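Local coordinates for uncharacterized protein (PDB 6PTM) that probably acts as an exo-carrageenase of glycoside hydrolase family 42, trimming carrageenan chains from their ends in a gut Bacteroides, at residues G65-K70 with L146-V151; W612-V617 with T640-N645. All coordinates share one frame; numbering follows the deposited sequence.

Interaction 1 of 2, residues G65-K70 with L146-V151; sequences GINTLK and LPTPVV
An Asx turn at the start of helix 69-90 supplies the residues that meet the loop running from helix 109-139 to strand 157-159: N67 and L69 face T148, P149 and V150. The amide of N67 works in two directions. Its OD1 accepts the backbone N-H of L69 at 3.0 Å from L69 N, a bond that closes the turn, with the donor tilted 27° from the carbonyl plane. ND2 faces the loop, 2.8 Å from T148 O, and donates to a water 2.7 Å from ND2; the same water accepts from the backbone T148 N, a one-water bridge between the amide and the loop backbone. With CG anti to the backbone N (chi1 -173°), the side chain of N67 reaches across and meets that of T148 at about a right angle, ND2 standing 3.6 Å from T148 CG2. The hydroxyl of T148 is engaged elsewhere, with the carbonyl of I545 in helix 534-549.

Two residues on, L69 sends a single branch across: CD2 lies 3.5 Å from P149 O and, more loosely, 4.4 Å from V150 CG2. I545 also packs on L69, which places the contact against helix 534-549, and R145, just before the loop segment, bonds to the carbonyl of N67. Small and near the surface, this junction joins the loop after helix 109-139 to the start of helix 69-90, and its hallmark is the classic Asx turn just ahead of that helix, in which N67 OD1 takes the N-H of L69.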
# COMPACT_ATOMS: atom_id res chain seq x y z
N GLY A 65 4.80 32.50 -19.77
CA GLY A 65 5.29 31.13 -19.97
C GLY A 65 5.43 30.32 -18.67
O GLY A 65 6.06 29.26 -18.71
N ILE A 66 4.86 30.75 -17.55
CA ILE A 66 4.88 29.94 -16.29
C ILE A 66 3.92 28.75 -16.45
O ILE A 66 2.77 28.97 -16.85
CB ILE A 66 4.56 30.83 -15.07
CG1 ILE A 66 5.66 31.88 -14.84
CG2 ILE A 66 4.36 29.97 -13.82
CD1 ILE A 66 5.27 32.99 -13.89
N ASN A 67 4.35 27.55 -16.07
CA ASN A 67 3.47 26.36 -15.96
C ASN A 67 2.55 26.53 -14.74
O ASN A 67 3.02 26.31 -13.57
CB ASN A 67 4.27 25.06 -15.82
CG ASN A 67 3.39 23.83 -15.88
OD1 ASN A 67 2.17 23.95 -15.69
ND2 ASN A 67 3.97 22.67 -16.17
N THR A 68 1.27 26.87 -14.97
CA THR A 68 0.28 27.16 -13.89
C THR A 68 -0.55 25.91 -13.57
O THR A 68 -1.66 26.07 -13.03
CB THR A 68 -0.67 28.31 -14.26
OG1 THR A 68 -1.22 28.05 -15.55
CG2 THR A 68 0.01 29.65 -14.27
N LEU A 69 -0.08 24.71 -13.89
CA LEU A 69 -0.86 23.47 -13.60
C LEU A 69 -1.31 23.45 -12.13
O LEU A 69 -2.48 23.14 -11.86
CB LEU A 69 -0.04 22.23 -13.96
CG LEU A 69 -0.68 20.89 -13.62
CD1 LEU A 69 -2.00 20.69 -14.37
CD2 LEU A 69 0.29 19.76 -13.94
N LYS A 70 -0.41 23.77 -11.21
CA LYS A 70 -0.70 23.63 -9.76
C LYS A 70 -1.89 24.54 -9.41
O LYS A 70 -2.84 24.04 -8.84
CB LYS A 70 0.58 23.97 -9.00
CG LYS A 70 0.49 23.85 -7.50
CD LYS A 70 1.83 24.06 -6.85
CE LYS A 70 1.71 24.08 -5.35
NZ LYS A 70 3.03 24.09 -4.70
N LEU A 146 10.10 24.09 -10.78
CA LEU A 146 10.65 23.05 -11.66
C LEU A 146 9.63 22.74 -12.74
O LEU A 146 8.42 22.84 -12.48
CB LEU A 146 10.94 21.82 -10.82
CG LEU A 146 12.05 22.02 -9.79
CD1 LEU A 146 12.26 20.74 -9.00
CD2 LEU A 146 13.34 22.45 -10.48
N PRO A 147 10.09 22.31 -13.93
CA PRO A 147 9.21 21.77 -14.94
C PRO A 147 8.40 20.58 -14.39
O PRO A 147 8.95 19.74 -13.64
CB PRO A 147 10.15 21.27 -16.05
CG PRO A 147 11.48 21.98 -15.82
CD PRO A 147 11.52 22.25 -14.32
N THR A 148 7.15 20.47 -14.83
CA THR A 148 6.25 19.37 -14.39
C THR A 148 5.30 19.06 -15.54
O THR A 148 4.90 19.98 -16.24
CB THR A 148 5.57 19.72 -13.06
OG1 THR A 148 5.07 18.51 -12.50
CG2 THR A 148 4.44 20.71 -13.21
N PRO A 149 5.03 17.77 -15.83
CA PRO A 149 4.25 17.39 -17.01
C PRO A 149 2.75 17.61 -16.81
O PRO A 149 2.27 17.50 -15.69
CB PRO A 149 4.53 15.92 -17.19
CG PRO A 149 4.82 15.44 -15.77
CD PRO A 149 5.53 16.60 -15.10
N VAL A 150 2.06 17.98 -17.89
CA VAL A 150 0.59 17.92 -18.00
C VAL A 150 0.33 16.54 -18.60
O VAL A 150 0.50 16.39 -19.80
CB VAL A 150 0.02 19.07 -18.86
CG1 VAL A 150 -1.49 19.00 -18.98
CG2 VAL A 150 0.41 20.44 -18.31
N VAL A 151 0.02 15.56 -17.74
CA VAL A 151 -0.05 14.12 -18.12
C VAL A 151 -1.33 13.87 -18.92
O VAL A 151 -2.43 14.03 -18.39
CB VAL A 151 0.03 13.18 -16.89
CG1 VAL A 151 -0.07 11.74 -17.31
CG2 VAL A 151 1.31 13.43 -16.08
O HOH W 1 6.64 22.69 -16.74

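Interaction 2 of 2, residues W612-V617 with T640-N645; sequences WDAIVV and TVIIDN
Two neighbouring parallel strands of a beta-alpha-beta unit, 614-617 and 640-643, meet here, connected through helix 625-636; they are the central strand of a five-stranded parallel sheet and its neighbour. D613 comes first, its carbonyl O resting 3.4 Å from T640 CB while its carboxylate turns off to R561. A614 follows with its methyl CB 4.0 Å from T640 CG2 and, further along, close to the end of I642.

I615 opens the ladder of bonds: its N-H goes to T640 O, and its O takes the N-H of I642 at 2.9 Å from I642 N, nearly straight at 173°. The V616 side chain lies on the same face of the sheet as I642, where CG1 approaches I642 CB. V617 resumes the backbone pairing, its N donating to I642 O at 2.8 Å and its O accepting from D644 N, the longest of the four bonds. I615, V617, V641 and I643 occupy the other face, and helix 625-636 covers V641 there through V631, Y634 and L635.

V617 and I643 lie side by side and point the same way. I643 has CG1 anti to its backbone N (chi1 -171°), which lays CG1 alongside V617; CD1 then reaches V617 CG1. Cutting I643 back to an alanine is likely to open a gap beside V617, since the branch lying along it would be gone. V617 CG2 also meets V641 CG1, and the closest apolar approach between the segments is 3.8 Å, from V617 CB to I643 CG1.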
# COMPACT_ATOMS: atom_id res chain seq x y z
N TRP A 612 22.74 -6.76 -0.66
CA TRP A 612 22.74 -6.31 0.74
C TRP A 612 24.03 -6.76 1.44
O TRP A 612 24.78 -7.58 0.88
CB TRP A 612 21.50 -6.84 1.46
CG TRP A 612 21.38 -8.33 1.37
CD1 TRP A 612 22.07 -9.26 2.08
CD2 TRP A 612 20.46 -9.06 0.54
NE1 TRP A 612 21.66 -10.52 1.74
CE2 TRP A 612 20.66 -10.42 0.81
CE3 TRP A 612 19.49 -8.68 -0.39
CZ2 TRP A 612 19.92 -11.42 0.19
CZ3 TRP A 612 18.74 -9.66 -0.99
CH2 TRP A 612 18.98 -11.01 -0.72
N ASP A 613 24.27 -6.21 2.62
CA ASP A 613 25.53 -6.41 3.38
C ASP A 613 25.24 -7.39 4.52
O ASP A 613 26.15 -8.05 5.00
CB ASP A 613 26.05 -5.07 3.92
CG ASP A 613 26.25 -4.00 2.88
OD1 ASP A 613 26.69 -4.36 1.80
OD2 ASP A 613 25.95 -2.78 3.18
N ALA A 614 24.00 -7.46 5.00
CA ALA A 614 23.70 -8.38 6.11
C ALA A 614 22.22 -8.74 6.15
O ALA A 614 21.40 -7.88 5.77
CB ALA A 614 24.14 -7.77 7.42
N ILE A 615 21.95 -9.95 6.64
CA ILE A 615 20.61 -10.40 7.09
C ILE A 615 20.59 -10.37 8.63
O ILE A 615 21.53 -10.89 9.28
CB ILE A 615 20.31 -11.79 6.49
CG1 ILE A 615 20.21 -11.71 4.96
CG2 ILE A 615 19.08 -12.43 7.13
CD1 ILE A 615 20.13 -13.08 4.27
N VAL A 616 19.53 -9.83 9.20
CA VAL A 616 19.33 -9.86 10.66
C VAL A 616 18.23 -10.88 10.93
O VAL A 616 17.26 -10.90 10.18
CB VAL A 616 19.07 -8.46 11.26
CG1 VAL A 616 20.17 -7.50 10.87
CG2 VAL A 616 17.72 -7.89 10.89
N VAL A 617 18.44 -11.74 11.92
CA VAL A 617 17.46 -12.78 12.32
C VAL A 617 17.12 -12.55 13.79
O VAL A 617 18.00 -12.73 14.66
CB VAL A 617 17.95 -14.22 12.05
CG1 VAL A 617 16.85 -15.21 12.41
CG2 VAL A 617 18.42 -14.41 10.62
N THR A 640 27.00 -11.93 5.55
CA THR A 640 26.98 -11.67 7.00
C THR A 640 25.58 -11.94 7.52
O THR A 640 24.61 -11.37 6.98
CB THR A 640 27.40 -10.23 7.31
OG1 THR A 640 28.73 -10.06 6.83
CG2 THR A 640 27.29 -9.90 8.78
N VAL A 641 25.48 -12.75 8.56
CA VAL A 641 24.21 -13.02 9.27
C VAL A 641 24.39 -12.64 10.74
O VAL A 641 25.37 -13.09 11.37
CB VAL A 641 23.77 -14.47 9.12
CG1 VAL A 641 22.54 -14.73 9.95
CG2 VAL A 641 23.55 -14.87 7.67
N ILE A 642 23.46 -11.83 11.23
CA ILE A 642 23.41 -11.35 12.64
C ILE A 642 22.17 -11.96 13.25
O ILE A 642 21.07 -11.66 12.77
CB ILE A 642 23.44 -9.81 12.74
CG1 ILE A 642 24.68 -9.22 12.08
CG2 ILE A 642 23.32 -9.38 14.19
CD1 ILE A 642 24.52 -7.79 11.67
N ILE A 643 22.35 -12.80 14.25
CA ILE A 643 21.26 -13.65 14.80
C ILE A 643 21.28 -13.53 16.31
O ILE A 643 22.40 -13.38 16.88
CB ILE A 643 21.36 -15.11 14.32
CG1 ILE A 643 20.12 -15.92 14.70
CG2 ILE A 643 22.63 -15.80 14.79
CD1 ILE A 643 19.95 -17.16 13.85
N ASP A 644 20.08 -13.54 16.91
CA ASP A 644 19.93 -13.47 18.38
C ASP A 644 20.05 -14.89 18.94
O ASP A 644 20.38 -15.80 18.17
CB ASP A 644 18.68 -12.70 18.81
CG ASP A 644 17.36 -13.33 18.44
OD1 ASP A 644 17.37 -14.47 17.98
OD2 ASP A 644 16.31 -12.66 18.60
N ASN A 645 19.84 -15.07 20.24
CA ASN A 645 20.00 -16.38 20.92
C ASN A 645 18.72 -17.21 20.75
O ASN A 645 18.78 -18.41 20.90
CB ASN A 645 20.40 -16.20 22.38
CG ASN A 645 21.81 -15.68 22.52
OD1 ASN A 645 22.02 -14.62 23.11
ND2 ASN A 645 22.76 -16.36 21.91

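Overall arrangement
The two contacts sit about 46 Å apart centre to centre, with nearest atoms about 30 Å from each other, and share no helix, strand or sheet. Along the chain they come in series: interaction 1 closes with the loop at 146-151, ahead of strand 157-159, long before interaction 2 opens at 612. Interaction 1 joins the N-terminal helices to the loop that leads into the mixed sheet; interaction 2 lies in the later parallel sheet built from strands between 564 and 670. Helix 534-549, which packs against interaction 1, precedes that sheet in sequence. The single chain thus combines a near-surface junction among the N-terminal helices with a buried strand pairing in a separate part of the fold.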